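Local coordinates for T9SS C-terminal target domain-containing protein (Bacteroides cellulosilyticus, PDB 5JVK), which belongs to glycoside hydrolase family 39 and probably hydrolyses O-glycosidic bonds in carbohydrates, at residues Val150-Glu153 / His154-Gln157; Tyr175-Ala178 / Ile179-Pro182; Asn326-Ser329 / Asp330-Leu334; Ala459-Val463 / Asp464-Leu468. All coordinates share one frame; numbering follows the deposited sequence.

Contact 1 of 4, residues Val150-Glu153 / His154-Gln157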
ATOM      1  N   VAL A 150       7.143  20.249  20.850  1.00 51.22           N
ATOM      2  CA  VAL A 150       7.822  20.606  19.604  1.00 51.26           C
ATOM      3  C   VAL A 150       7.379  19.657  18.483  1.00 51.27           C
ATOM      4  O   VAL A 150       7.119  18.481  18.735  1.00 51.20           O
ATOM      5  CB  VAL A 150       9.364  20.587  19.765  1.00 51.64           C
ATOM      6  CG1 VAL A 150       9.884  19.181  20.061  1.00 51.89           C
ATOM      7  CG2 VAL A 150      10.052  21.172  18.536  1.00 52.06           C
ATOM      8  N   MET A 151       7.281  20.181  17.262  1.00 50.64           N
ATOM      9  CA  MET A 151       6.944  19.383  16.082  1.00 49.99           C
ATOM     10  C   MET A 151       8.245  19.020  15.360  1.00 49.50           C
ATOM     11  O   MET A 151       8.936  19.919  14.876  1.00 49.44           O
ATOM     12  CB  MET A 151       6.020  20.183  15.156  1.00 50.57           C
ATOM     13  CG  MET A 151       5.502  19.429  13.935  1.00 50.91           C
ATOM     14  SD  MET A 151       4.601  17.910  14.314  1.00 51.27           S
ATOM     15  CE  MET A 151       3.228  18.538  15.272  1.00 50.91           C
ATOM     16  N   PRO A 152       8.598  17.713  15.288  1.00 49.27           N
ATOM     17  CA  PRO A 152       9.855  17.329  14.622  1.00 49.10           C
ATOM     18  C   PRO A 152       9.920  17.709  13.143  1.00 49.22           C
ATOM     19  O   PRO A 152       8.881  17.866  12.500  1.00 48.33           O
ATOM     20  CB  PRO A 152       9.894  15.802  14.781  1.00 49.11           C
ATOM     21  CG  PRO A 152       9.015  15.512  15.942  1.00 49.34           C
ATOM     22  CD  PRO A 152       7.930  16.543  15.893  1.00 49.38           C
ATOM     23  N   GLU A 153      11.138  17.848  12.623  1.00 49.94           N
ATOM     24  CA  GLU A 153      11.354  18.295  11.242  1.00 50.73           C
ATOM     25  C   GLU A 153      10.794  17.312  10.208  1.00 50.10           C
ATOM     26  O   GLU A 153      10.231  17.738   9.195  1.00 49.88           O
ATOM     27  CB  GLU A 153      12.850  18.559  10.984  1.00 51.73           C
ATOM     28  CG  GLU A 153      13.217  19.050   9.580  1.00 53.04           C
ATOM     29  CD  GLU A 153      12.451  20.290   9.134  1.00 54.60           C
ATOM     30  OE1 GLU A 153      12.200  20.427   7.917  1.00 55.72           O
ATOM     31  OE2 GLU A 153      12.097  21.134   9.990  1.00 55.81           O
ATOM     32  N   HIS A 154      10.940  16.012  10.467  1.00 49.07           N
ATOM     33  CA  HIS A 154      10.432  14.987   9.546  1.00 47.86           C
ATOM     34  C   HIS A 154       8.910  15.052   9.330  1.00 46.00           C
ATOM     35  O   HIS A 154       8.438  14.715   8.247  1.00 44.93           O
ATOM     36  CB  HIS A 154      10.897  13.571   9.944  1.00 48.61           C
ATOM     37  CG  HIS A 154      10.332  13.066  11.238  1.00 49.79           C
ATOM     38  ND1 HIS A 154       9.179  12.313  11.303  1.00 50.13           N
ATOM     39  CD2 HIS A 154      10.781  13.176  12.512  1.00 50.09           C
ATOM     40  CE1 HIS A 154       8.932  11.996  12.563  1.00 49.76           C
ATOM     41  NE2 HIS A 154       9.889  12.508  13.315  1.00 49.85           N
ATOM     42  N   MET A 155       8.160  15.514  10.334  1.00 44.74           N
ATOM     43  CA  MET A 155       6.704  15.684  10.194  1.00 44.70           C
ATOM     44  C   MET A 155       6.308  16.743   9.167  1.00 44.32           C
ATOM     45  O   MET A 155       5.423  16.501   8.344  1.00 44.71           O
ATOM     46  CB  MET A 155       6.047  16.013  11.539  1.00 45.18           C
ATOM     47  CG  MET A 155       5.786  14.798  12.409  1.00 45.71           C
ATOM     48  SD  MET A 155       4.609  13.630  11.696  1.00 45.98           S
ATOM     49  CE  MET A 155       3.122  14.626  11.660  1.00 46.19           C
ATOM     50  N   TYR A 156       6.951  17.908   9.229  1.00 43.67           N
ATOM     51  CA  TYR A 156       6.739  18.967   8.232  1.00 43.03           C
ATOM     52  C   TYR A 156       7.145  18.504   6.829  1.00 42.17           C
ATOM     53  O   TYR A 156       6.463  18.822   5.852  1.00 42.12           O
ATOM     54  CB  TYR A 156       7.505  20.252   8.603  1.00 43.06           C
ATOM     55  CG  TYR A 156       6.977  20.978   9.832  1.00 42.68           C
ATOM     56  CD1 TYR A 156       5.662  21.450   9.878  1.00 42.66           C
ATOM     57  CD2 TYR A 156       7.796  21.213  10.942  1.00 42.51           C
ATOM     58  CE1 TYR A 156       5.174  22.117  10.995  1.00 42.57           C
ATOM     59  CE2 TYR A 156       7.317  21.882  12.063  1.00 42.31           C
ATOM     60  CZ  TYR A 156       6.006  22.333  12.083  1.00 42.61           C
ATOM     61  OH  TYR A 156       5.522  22.996  13.187  1.00 42.73           O
ATOM     62  N   GLN A 157       8.249  17.757   6.743  1.00 41.70           N
ATOM     63  CA  GLN A 157       8.716  17.165   5.479  1.00 41.86           C
ATOM     64  C   GLN A 157       7.698  16.186   4.882  1.00 41.26           C
ATOM     65  O   GLN A 157       7.369  16.282   3.695  1.00 40.54           O
ATOM     66  CB  GLN A 157      10.070  16.459   5.666  1.00 42.44           C
ATOM     67  CG  GLN A 157      11.250  17.403   5.865  1.00 43.18           C
ATOM     68  CD  GLN A 157      12.560  16.664   6.099  1.00 44.20           C
ATOM     69  OE1 GLN A 157      12.749  16.030   7.139  1.00 44.93           O
ATOM     70  NE2 GLN A 157      13.479  16.750   5.138  1.00 44.14           N
TER

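Contact 2 of 4, residues Tyr175-Ala178 / Ile179-Pro182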
ATOM      1  N   TYR A 175       4.417   5.004  21.151  1.00 41.45           N
ATOM      2  CA  TYR A 175       5.628   4.586  21.875  1.00 43.51           C
ATOM      3  C   TYR A 175       5.879   5.405  23.154  1.00 45.41           C
ATOM      4  O   TYR A 175       5.570   6.596  23.221  1.00 46.32           O
ATOM      5  CB  TYR A 175       6.860   4.542  20.960  1.00 43.86           C
ATOM      6  CG  TYR A 175       6.672   3.656  19.738  1.00 45.20           C
ATOM      7  CD1 TYR A 175       6.277   2.319  19.871  1.00 45.93           C
ATOM      8  CD2 TYR A 175       6.892   4.147  18.448  1.00 45.94           C
ATOM      9  CE1 TYR A 175       6.102   1.505  18.758  1.00 46.62           C
ATOM     10  CE2 TYR A 175       6.721   3.339  17.329  1.00 46.27           C
ATOM     11  CZ  TYR A 175       6.327   2.020  17.487  1.00 46.69           C
ATOM     12  OH  TYR A 175       6.156   1.220  16.380  1.00 46.50           O
ATOM     13  N   ALA A 176       6.430   4.740  24.168  1.00 46.83           N
ATOM     14  CA  ALA A 176       6.500   5.290  25.527  1.00 47.81           C
ATOM     15  C   ALA A 176       7.491   6.448  25.657  1.00 48.64           C
ATOM     16  O   ALA A 176       8.609   6.379  25.142  1.00 48.55           O
ATOM     17  CB  ALA A 176       6.845   4.192  26.523  1.00 48.20           C
ATOM     18  N   ASN A 177       7.054   7.508  26.338  1.00 50.31           N
ATOM     19  CA  ASN A 177       7.876   8.684  26.629  1.00 51.68           C
ATOM     20  C   ASN A 177       8.364   8.637  28.086  1.00 53.17           C
ATOM     21  O   ASN A 177       7.903   9.395  28.944  1.00 52.90           O
ATOM     22  CB  ASN A 177       7.068   9.962  26.339  1.00 51.09           C
ATOM     23  CG  ASN A 177       7.912  11.228  26.381  1.00 50.94           C
ATOM     24  OD1 ASN A 177       9.141  11.182  26.470  1.00 51.65           O
ATOM     25  ND2 ASN A 177       7.248  12.373  26.306  1.00 50.74           N
ATOM     26  N   ALA A 178       9.308   7.737  28.348  1.00 55.46           N
ATOM     27  CA  ALA A 178       9.884   7.563  29.689  1.00 57.11           C
ATOM     28  C   ALA A 178      10.770   8.737  30.136  1.00 57.90           C
ATOM     29  O   ALA A 178      10.976   8.930  31.338  1.00 57.08           O
ATOM     30  CB  ALA A 178      10.669   6.260  29.757  1.00 57.32           C
ATOM     31  N   ILE A 179      11.291   9.505  29.176  1.00 59.37           N
ATOM     32  CA  ILE A 179      12.119  10.684  29.470  1.00 60.00           C
ATOM     33  C   ILE A 179      11.291  11.754  30.199  1.00 59.60           C
ATOM     34  O   ILE A 179      11.713  12.263  31.238  1.00 59.79           O
ATOM     35  CB  ILE A 179      12.769  11.269  28.183  1.00 60.70           C
ATOM     36  CG1 ILE A 179      13.769  10.266  27.584  1.00 60.84           C
ATOM     37  CG2 ILE A 179      13.485  12.588  28.478  1.00 61.05           C
ATOM     38  CD1 ILE A 179      14.152  10.546  26.145  1.00 61.06           C
ATOM     39  N   ALA A 180      10.118  12.073  29.657  1.00 58.80           N
ATOM     40  CA  ALA A 180       9.221  13.066  30.256  1.00 58.42           C
ATOM     41  C   ALA A 180       8.512  12.542  31.507  1.00 58.74           C
ATOM     42  O   ALA A 180       8.468  13.231  32.527  1.00 59.04           O
ATOM     43  CB  ALA A 180       8.196  13.537  29.235  1.00 58.68           C
ATOM     44  N   TYR A 181       7.963  11.329  31.415  1.00 59.08           N
ATOM     45  CA  TYR A 181       7.164  10.724  32.491  1.00 59.49           C
ATOM     46  C   TYR A 181       7.780   9.391  32.938  1.00 60.81           C
ATOM     47  O   TYR A 181       7.264   8.324  32.596  1.00 61.34           O
ATOM     48  CB  TYR A 181       5.718  10.512  32.023  1.00 59.02           C
ATOM     49  CG  TYR A 181       5.028  11.778  31.574  1.00 58.94           C
ATOM     50  CD1 TYR A 181       4.221  12.509  32.446  1.00 58.71           C
ATOM     51  CD2 TYR A 181       5.185  12.250  30.272  1.00 58.78           C
ATOM     52  CE1 TYR A 181       3.590  13.677  32.031  1.00 58.53           C
ATOM     53  CE2 TYR A 181       4.563  13.413  29.850  1.00 58.82           C
ATOM     54  CZ  TYR A 181       3.767  14.125  30.729  1.00 58.66           C
ATOM     55  OH  TYR A 181       3.146  15.278  30.307  1.00 58.44           O
ATOM     56  N   PRO A 182       8.882   9.442  33.718  1.00 61.69           N
ATOM     57  CA  PRO A 182       9.552   8.200  34.141  1.00 61.07           C
ATOM     58  C   PRO A 182       8.732   7.295  35.076  1.00 60.26           C
ATOM     59  O   PRO A 182       9.002   6.095  35.142  1.00 59.94           O
ATOM     60  CB  PRO A 182      10.828   8.702  34.833  1.00 61.53           C
ATOM     61  CG  PRO A 182      10.510  10.089  35.266  1.00 61.53           C
ATOM     62  CD  PRO A 182       9.563  10.642  34.245  1.00 61.34           C
TER

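Contact 3 of 4, residues Asn326-Ser329 / Asp330-Leu334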
ATOM      1  N   ASN A 326     -23.172  -2.333  15.796  1.00 38.55           N
ATOM      2  CA  ASN A 326     -22.747  -1.752  17.072  1.00 37.76           C
ATOM      3  C   ASN A 326     -22.365  -0.287  16.882  1.00 37.13           C
ATOM      4  O   ASN A 326     -21.196   0.089  16.995  1.00 36.88           O
ATOM      5  CB  ASN A 326     -21.583  -2.550  17.672  1.00 38.14           C
ATOM      6  CG  ASN A 326     -21.951  -3.996  17.956  1.00 38.66           C
ATOM      7  OD1 ASN A 326     -22.227  -4.362  19.098  1.00 39.73           O
ATOM      8  ND2 ASN A 326     -21.965  -4.825  16.914  1.00 38.47           N
ATOM      9  N   LEU A 327     -23.377   0.534  16.616  1.00 36.71           N
ATOM     10  CA  LEU A 327     -23.184   1.959  16.353  1.00 36.36           C
ATOM     11  C   LEU A 327     -22.814   2.734  17.619  1.00 36.89           C
ATOM     12  O   LEU A 327     -22.958   2.236  18.736  1.00 37.69           O
ATOM     13  CB  LEU A 327     -24.452   2.562  15.744  1.00 35.98           C
ATOM     14  CG  LEU A 327     -24.949   1.985  14.416  1.00 35.94           C
ATOM     15  CD1 LEU A 327     -26.320   2.554  14.078  1.00 36.00           C
ATOM     16  CD2 LEU A 327     -23.966   2.262  13.288  1.00 35.85           C
ATOM     17  N   ARG A 328     -22.337   3.959  17.425  1.00 37.57           N
ATOM     18  CA  ARG A 328     -22.076   4.889  18.528  1.00 38.46           C
ATOM     19  C   ARG A 328     -23.396   5.457  19.065  1.00 38.96           C
ATOM     20  O   ARG A 328     -24.458   5.241  18.467  1.00 38.83           O
ATOM     21  CB  ARG A 328     -21.181   6.039  18.060  1.00 38.52           C
ATOM     22  CG  ARG A 328     -19.801   5.624  17.572  1.00 39.02           C
ATOM     23  CD  ARG A 328     -19.044   6.820  17.025  1.00 39.45           C
ATOM     24  NE  ARG A 328     -18.513   7.652  18.109  1.00 40.26           N
ATOM     25  CZ  ARG A 328     -18.546   8.987  18.168  1.00 41.13           C
ATOM     26  NH1 ARG A 328     -19.105   9.726  17.206  1.00 42.43           N
ATOM     27  NH2 ARG A 328     -18.015   9.599  19.223  1.00 41.06           N
ATOM     28  N   SER A 329     -23.321   6.196  20.175  1.00 38.97           N
ATOM     29  CA  SER A 329     -24.496   6.861  20.768  1.00 38.99           C
ATOM     30  C   SER A 329     -25.145   7.852  19.802  1.00 39.04           C
ATOM     31  O   SER A 329     -26.370   7.877  19.664  1.00 38.83           O
ATOM     32  CB  SER A 329     -24.116   7.580  22.063  1.00 39.20           C
ATOM     33  OG  SER A 329     -23.695   6.654  23.044  1.00 39.24           O
ATOM     34  N   ASP A 330     -24.314   8.634  19.110  1.00 39.38           N
ATOM     35  CA  ASP A 330     -24.781   9.530  18.034  1.00 39.75           C
ATOM     36  C   ASP A 330     -25.116   8.815  16.701  1.00 39.53           C
ATOM     37  O   ASP A 330     -25.318   9.476  15.681  1.00 38.56           O
ATOM     38  CB  ASP A 330     -23.779  10.689  17.811  1.00 40.01           C
ATOM     39  CG  ASP A 330     -22.417  10.234  17.273  1.00 40.28           C
ATOM     40  OD1 ASP A 330     -22.211   9.030  17.005  1.00 40.46           O
ATOM     41  OD2 ASP A 330     -21.534  11.104  17.124  1.00 40.02           O
ATOM     42  N   LYS A 331     -25.149   7.477  16.723  1.00 40.39           N
ATOM     43  CA  LYS A 331     -25.494   6.613  15.585  1.00 41.11           C
ATOM     44  C   LYS A 331     -24.505   6.631  14.403  1.00 40.45           C
ATOM     45  O   LYS A 331     -24.791   6.050  13.352  1.00 40.65           O
ATOM     46  CB  LYS A 331     -26.931   6.881  15.107  1.00 42.49           C
ATOM     47  CG  LYS A 331     -28.013   6.638  16.156  1.00 43.92           C
ATOM     48  CD  LYS A 331     -28.188   5.151  16.448  1.00 45.73           C
ATOM     49  CE  LYS A 331     -29.473   4.848  17.206  1.00 46.75           C
ATOM     50  NZ  LYS A 331     -29.366   5.188  18.651  1.00 47.28           N
ATOM     51  N   LYS A 332     -23.336   7.255  14.579  1.00 39.78           N
ATOM     52  CA  LYS A 332     -22.291   7.220  13.563  1.00 39.29           C
ATOM     53  C   LYS A 332     -21.628   5.850  13.618  1.00 38.21           C
ATOM     54  O   LYS A 332     -21.449   5.273  14.694  1.00 37.21           O
ATOM     55  CB  LYS A 332     -21.244   8.321  13.778  1.00 40.37           C
ATOM     56  CG  LYS A 332     -21.782   9.747  13.721  1.00 41.57           C
ATOM     57  CD  LYS A 332     -22.196  10.168  12.316  1.00 41.90           C
ATOM     58  CE  LYS A 332     -23.007  11.458  12.341  1.00 42.42           C
ATOM     59  NZ  LYS A 332     -23.644  11.759  11.030  1.00 42.44           N
ATOM     60  N   GLU A 333     -21.281   5.335  12.446  1.00 37.12           N
ATOM     61  CA  GLU A 333     -20.658   4.030  12.318  1.00 35.87           C
ATOM     62  C   GLU A 333     -19.155   4.170  12.540  1.00 33.94           C
ATOM     63  O   GLU A 333     -18.549   5.117  12.042  1.00 33.17           O
ATOM     64  CB  GLU A 333     -20.945   3.487  10.923  1.00 36.72           C
ATOM     65  CG  GLU A 333     -20.576   2.036  10.725  1.00 37.60           C
ATOM     66  CD  GLU A 333     -21.213   1.456   9.482  1.00 38.43           C
ATOM     67  OE1 GLU A 333     -20.482   1.178   8.510  1.00 39.24           O
ATOM     68  OE2 GLU A 333     -22.450   1.293   9.476  1.00 38.73           O
ATOM     69  N   LEU A 334     -18.559   3.246  13.293  1.00 32.11           N
ATOM     70  CA  LEU A 334     -17.104   3.226  13.452  1.00 31.29           C
ATOM     71  C   LEU A 334     -16.450   2.781  12.141  1.00 30.46           C
ATOM     72  O   LEU A 334     -16.797   1.732  11.592  1.00 30.69           O
ATOM     73  CB  LEU A 334     -16.668   2.288  14.581  1.00 31.17           C
ATOM     74  CG  LEU A 334     -17.008   2.662  16.025  1.00 31.27           C
ATOM     75  CD1 LEU A 334     -16.534   1.551  16.954  1.00 31.35           C
ATOM     76  CD2 LEU A 334     -16.384   3.992  16.422  1.00 31.41           C
TER
HETATM   77  O   HOH W   1     -19.668   1.171  14.736  1.00 28.97           O

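Contact 4 of 4, residues Ala459-Val463 / Asp464-Leu468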
ATOM      1  N   ALA A 459     -18.747 -13.714 -23.691  1.00 48.32           N
ATOM      2  CA  ALA A 459     -18.479 -12.289 -23.915  1.00 50.30           C
ATOM      3  C   ALA A 459     -19.599 -11.411 -23.337  1.00 52.16           C
ATOM      4  O   ALA A 459     -20.687 -11.343 -23.922  1.00 53.30           O
ATOM      5  CB  ALA A 459     -18.308 -12.015 -25.405  1.00 49.95           C
ATOM      6  N   PRO A 460     -19.341 -10.742 -22.189  1.00 53.23           N
ATOM      7  CA  PRO A 460     -20.405  -9.991 -21.511  1.00 54.03           C
ATOM      8  C   PRO A 460     -20.782  -8.685 -22.230  1.00 54.38           C
ATOM      9  O   PRO A 460     -21.957  -8.313 -22.248  1.00 53.72           O
ATOM     10  CB  PRO A 460     -19.815  -9.731 -20.124  1.00 53.67           C
ATOM     11  CG  PRO A 460     -18.341  -9.702 -20.331  1.00 53.60           C
ATOM     12  CD  PRO A 460     -18.032 -10.556 -21.527  1.00 53.31           C
ATOM     13  N   THR A 461     -19.783  -8.004 -22.792  1.00 55.18           N
ATOM     14  CA  THR A 461     -19.971  -6.895 -23.723  1.00 55.29           C
ATOM     15  C   THR A 461     -19.579  -7.423 -25.108  1.00 54.38           C
ATOM     16  O   THR A 461     -19.007  -8.516 -25.217  1.00 53.55           O
ATOM     17  CB  THR A 461     -19.070  -5.695 -23.333  1.00 56.57           C
ATOM     18  OG1 THR A 461     -19.021  -5.564 -21.903  1.00 56.51           O
ATOM     19  CG2 THR A 461     -19.578  -4.385 -23.939  1.00 57.43           C
ATOM     20  N   ASP A 462     -19.888  -6.668 -26.163  1.00 53.14           N
ATOM     21  CA  ASP A 462     -19.427  -7.010 -27.518  1.00 52.40           C
ATOM     22  C   ASP A 462     -17.898  -7.007 -27.600  1.00 49.74           C
ATOM     23  O   ASP A 462     -17.224  -6.274 -26.872  1.00 48.98           O
ATOM     24  CB  ASP A 462     -20.000  -6.049 -28.568  1.00 53.60           C
ATOM     25  CG  ASP A 462     -21.515  -6.148 -28.702  1.00 55.17           C
ATOM     26  OD1 ASP A 462     -22.083  -7.244 -28.491  1.00 56.93           O
ATOM     27  OD2 ASP A 462     -22.141  -5.117 -29.027  1.00 56.16           O
ATOM     28  N   VAL A 463     -17.369  -7.823 -28.506  1.00 47.76           N
ATOM     29  CA  VAL A 463     -15.928  -8.083 -28.589  1.00 46.96           C
ATOM     30  C   VAL A 463     -15.139  -6.850 -29.062  1.00 45.99           C
ATOM     31  O   VAL A 463     -14.043  -6.583 -28.564  1.00 44.56           O
ATOM     32  CB  VAL A 463     -15.644  -9.314 -29.485  1.00 46.79           C
ATOM     33  CG1 VAL A 463     -14.150  -9.505 -29.716  1.00 46.97           C
ATOM     34  CG2 VAL A 463     -16.247 -10.568 -28.857  1.00 47.07           C
ATOM     35  N   ASP A 464     -15.704  -6.105 -30.011  1.00 45.80           N
ATOM     36  CA  ASP A 464     -15.107  -4.844 -30.481  1.00 45.66           C
ATOM     37  C   ASP A 464     -15.086  -3.713 -29.436  1.00 44.67           C
ATOM     38  O   ASP A 464     -14.360  -2.736 -29.618  1.00 44.49           O
ATOM     39  CB  ASP A 464     -15.790  -4.362 -31.775  1.00 46.72           C
ATOM     40  CG  ASP A 464     -17.259  -3.984 -31.578  1.00 48.06           C
ATOM     41  OD1 ASP A 464     -17.931  -4.566 -30.697  1.00 48.82           O
ATOM     42  OD2 ASP A 464     -17.745  -3.111 -32.328  1.00 49.33           O
ATOM     43  N   LYS A 465     -15.873  -3.841 -28.361  1.00 44.11           N
ATOM     44  CA  LYS A 465     -15.852  -2.893 -27.232  1.00 43.44           C
ATOM     45  C   LYS A 465     -14.983  -3.348 -26.042  1.00 40.71           C
ATOM     46  O   LYS A 465     -15.145  -2.833 -24.935  1.00 39.82           O
ATOM     47  CB  LYS A 465     -17.284  -2.628 -26.744  1.00 45.25           C
ATOM     48  CG  LYS A 465     -18.210  -2.040 -27.796  1.00 47.68           C
ATOM     49  CD  LYS A 465     -19.596  -1.779 -27.223  1.00 49.70           C
ATOM     50  CE  LYS A 465     -20.580  -1.357 -28.308  1.00 50.98           C
ATOM     51  NZ  LYS A 465     -21.975  -1.252 -27.792  1.00 51.34           N
ATOM     52  N   LEU A 466     -14.054  -4.283 -26.265  1.00 38.62           N
ATOM     53  CA  LEU A 466     -13.203  -4.807 -25.194  1.00 37.42           C
ATOM     54  C   LEU A 466     -11.715  -4.730 -25.534  1.00 36.95           C
ATOM     55  O   LEU A 466     -11.312  -4.997 -26.668  1.00 36.78           O
ATOM     56  CB  LEU A 466     -13.587  -6.256 -24.871  1.00 37.10           C
ATOM     57  CG  LEU A 466     -14.941  -6.476 -24.185  1.00 36.71           C
ATOM     58  CD1 LEU A 466     -15.278  -7.958 -24.135  1.00 36.67           C
ATOM     59  CD2 LEU A 466     -14.964  -5.881 -22.784  1.00 36.47           C
ATOM     60  N   ARG A 467     -10.916  -4.346 -24.539  1.00 36.79           N
ATOM     61  CA  ARG A 467      -9.457  -4.433 -24.590  1.00 36.72           C
ATOM     62  C   ARG A 467      -8.990  -5.331 -23.452  1.00 34.55           C
ATOM     63  O   ARG A 467      -9.500  -5.224 -22.341  1.00 34.76           O
ATOM     64  CB  ARG A 467      -8.818  -3.055 -24.421  1.00 38.76           C
ATOM     65  CG  ARG A 467      -8.706  -2.224 -25.690  1.00 41.04           C
ATOM     66  CD  ARG A 467      -7.690  -1.104 -25.497  1.00 42.96           C
ATOM     67  NE  ARG A 467      -8.015  -0.270 -24.333  1.00 45.05           N
ATOM     68  CZ  ARG A 467      -7.149   0.460 -23.623  1.00 46.96           C
ATOM     69  NH1 ARG A 467      -5.846   0.495 -23.922  1.00 48.11           N
ATOM     70  NH2 ARG A 467      -7.591   1.169 -22.582  1.00 46.74           N
ATOM     71  N   LEU A 468      -8.017  -6.197 -23.727  1.00 32.67           N
ATOM     72  CA  LEU A 468      -7.434  -7.077 -22.715  1.00 31.40           C
ATOM     73  C   LEU A 468      -6.086  -6.532 -22.254  1.00 30.48           C
ATOM     74  O   LEU A 468      -5.174  -6.381 -23.064  1.00 30.09           O
ATOM     75  CB  LEU A 468      -7.260  -8.486 -23.279  1.00 31.42           C
ATOM     76  CG  LEU A 468      -6.665  -9.559 -22.365  1.00 31.65           C
ATOM     77  CD1 LEU A 468      -7.519  -9.759 -21.122  1.00 31.82           C
ATOM     78  CD2 LEU A 468      -6.515 -10.864 -23.130  1.00 31.47           C
TER

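Contact 1 of 4, residues Val150-Glu153 / His154-Gln157
At the start of helix 153-164, one of the helices around the (beta/alpha)8 barrel, M151 reaches forward from the preceding loop and lies on the ring of Y156. Its CG sits over one ring face, offset toward the rim and 3.8 Å from the centroid of the Y156 ring, a CH-pi contact. With CG anti to the backbone N (chi1 -175°) and further bends along the chain, the thioether folds back to the helix: M151 SD touches M155 CB at 3.7 Å and makes a more distant Met-aromatic contact above the Y156 face. A flexible, polarisable methionine suits a place where it must meet both an aliphatic chain and a ring. The tyrosine is fixed further out, because its OH is hydrogen-bonded to E210 of helix 194-211, the helix that M151 and M155 also touch.

The backbone begins to coil here. Q157 N donates to E153 O at 3.2 Å, nearly straight at 164°, while the bond from M155 N to P152 O is weak. P152, which has no amide hydrogen to offer, stands side by side with H154, its CB 3.6 Å from H154 CD2. The apolar bridge from M151 to Y156, five residues on across the first helical turn, resembles the hydrophobic staple found at helix N-termini.

Contact 2 of 4, residues Tyr175-Ala178 / Ile179-Pro182
The backbone of N177 and Y181 closes into one alpha-helical-like turn, with Y181 N donating to N177 O at 3.1 Å, nearly straight at 164°. The N177 side chain adds a second, weaker link. Its CG is anti to the backbone N (chi1 -170°), which carries the amide over the following residues: N177 OD1 accepts a weak hydrogen bond from A180 N at 3.5 Å. The other branch, N177 ND2, rests 3.3 Å from A180 CB and gives its hydrogen bond to the backbone O of E143. An asparagine suits the place because one short flat group offers an acceptor to the turn and a donor to the neighbouring loop, and the small A180 leaves room for it. With a leucine in place of N177, E143 O would probably be left without this donor and A180 N without its side-chain acceptor.

Y181 presents its ring edge to N177 O, and its OH is hydrogen-bonded to the E143 carboxylate, giving E143 two ties to this turn. P182 has no hydrogen on its N, so the helical bonding pattern cannot continue to A178 O; instead P182 CB packs 3.5 Å from A178 O. The turn belongs to the loop between barrel strand 168-174 and helix 194-211, and it leans on the short helix 139-142, where N177 touches W139 and I179 touches E140.

Contact 3 of 4, residues Asn326-Ser329 / Asp330-Leu334
R328 and D330 form a salt bridge across this turn, R328 NH1 standing 2.8 Å from D330 OD2. Guanidinium and carboxylate planes are 80° apart, so the two groups meet almost crosswise instead of lying flat in a two-pronged pair. The other oxygen, D330 OD1, accepts from K332 N at 3.2 Å from above the carboxylate plane, an Asx turn; aspartate thus serves as ion-pair partner and backbone acceptor at once.

The main chain that carries these groups folds back on itself: K331 N donates to R328 O at 2.9 Å in a type I beta turn, and R328 N donates to K332 O at 3.2 Å. The aliphatic part of R328 crosses L334 at about a right angle, R328 CD 3.9 Å from L334 CD2, before a bend at chi3 (77°) turns the guanidinium toward D330. Outside the turn, R328 NH2 is hydrogen-bonded to D280 O, and S329 OG to D280 OD2. Cutting R328 back to an alanine is likely to leave D330 OD2 without its cationic mate, D280 O without this donor, and one flank of L334 less covered. L327 CD1 meets K331 CD at 4.0 Å, and one water joins N326 O to L334 N.

With K331 in a left-handed conformation after the type I turn, the bonding resembles a 3:5 hairpin with a G1 bulge, here placed in the alpha-to-beta loop between helix 312-325 and barrel strand 335-341.

Contact 4 of 4, residues Ala459-Val463 / Asp464-Leu468
Two successive backbone hydrogen bonds link D462 and V463 with the residues three places on: K465 N donates to D462 O at 3.2 Å, and L466 N to V463 O at 3.3 Å. Both are bent, at 141° and 145°, as the tight curl of a 3-10 turn requires. Charged side chains gather on its solvent side. K465 runs out extended beside D462, the two pointing the same way, and K465 NZ stops 4.1 Å from D462 OD2, beyond a salt bridge, though the opposite charges probably still attract. This lysine probably also eases the proximity of the carboxylates of D462 and D464.

D464 holds its CG between its own N and carbonyl carbon (chi1 65°), which turns the carboxylate back so that D464 OD1 lies 3.3 Å from D462 CB. The turn connects strands 453-458 and 466-469 in the C-terminal beta domain, and L466 lies on the second of these strands. The buried L466, a leucine suited to an apolar place, turns its branched end to the turn: L466 CG lies 3.5 Å from D462 O, while L466 CD2 approaches T461 CB at 4.1 Å. Beta-branched T461 offers its methyl to the lysine stem, T461 CG2 to K465 CB being 4.0 Å, and its hydroxyl makes a weak hydrogen bond to Y443. L466 and V463 both pack against L478.

Contacts 1, 2 and 3 belong to the (beta/alpha)8 barrel, contact 4 to the C-terminal beta domain. Contacts 1 and 2 are neighbours, with centres 19 Å apart and nearest atoms about 10 Å apart, and share surroundings: V150 pairs with V142 through the backbone, while E143, next along, holds N177 and Y181. Helix 153-164, begun at contact 1, leads into strand 168-174 and so to contact 2, whose Y175 binds a glycerol probably picked up during crystallisation; strand-to-helix loops such as this border the active site in these barrels. Contact 3, a helix-to-strand loop, has its centre 34 Å from both. Contact 4 is farthest from contact 2, centres 61 Å apart.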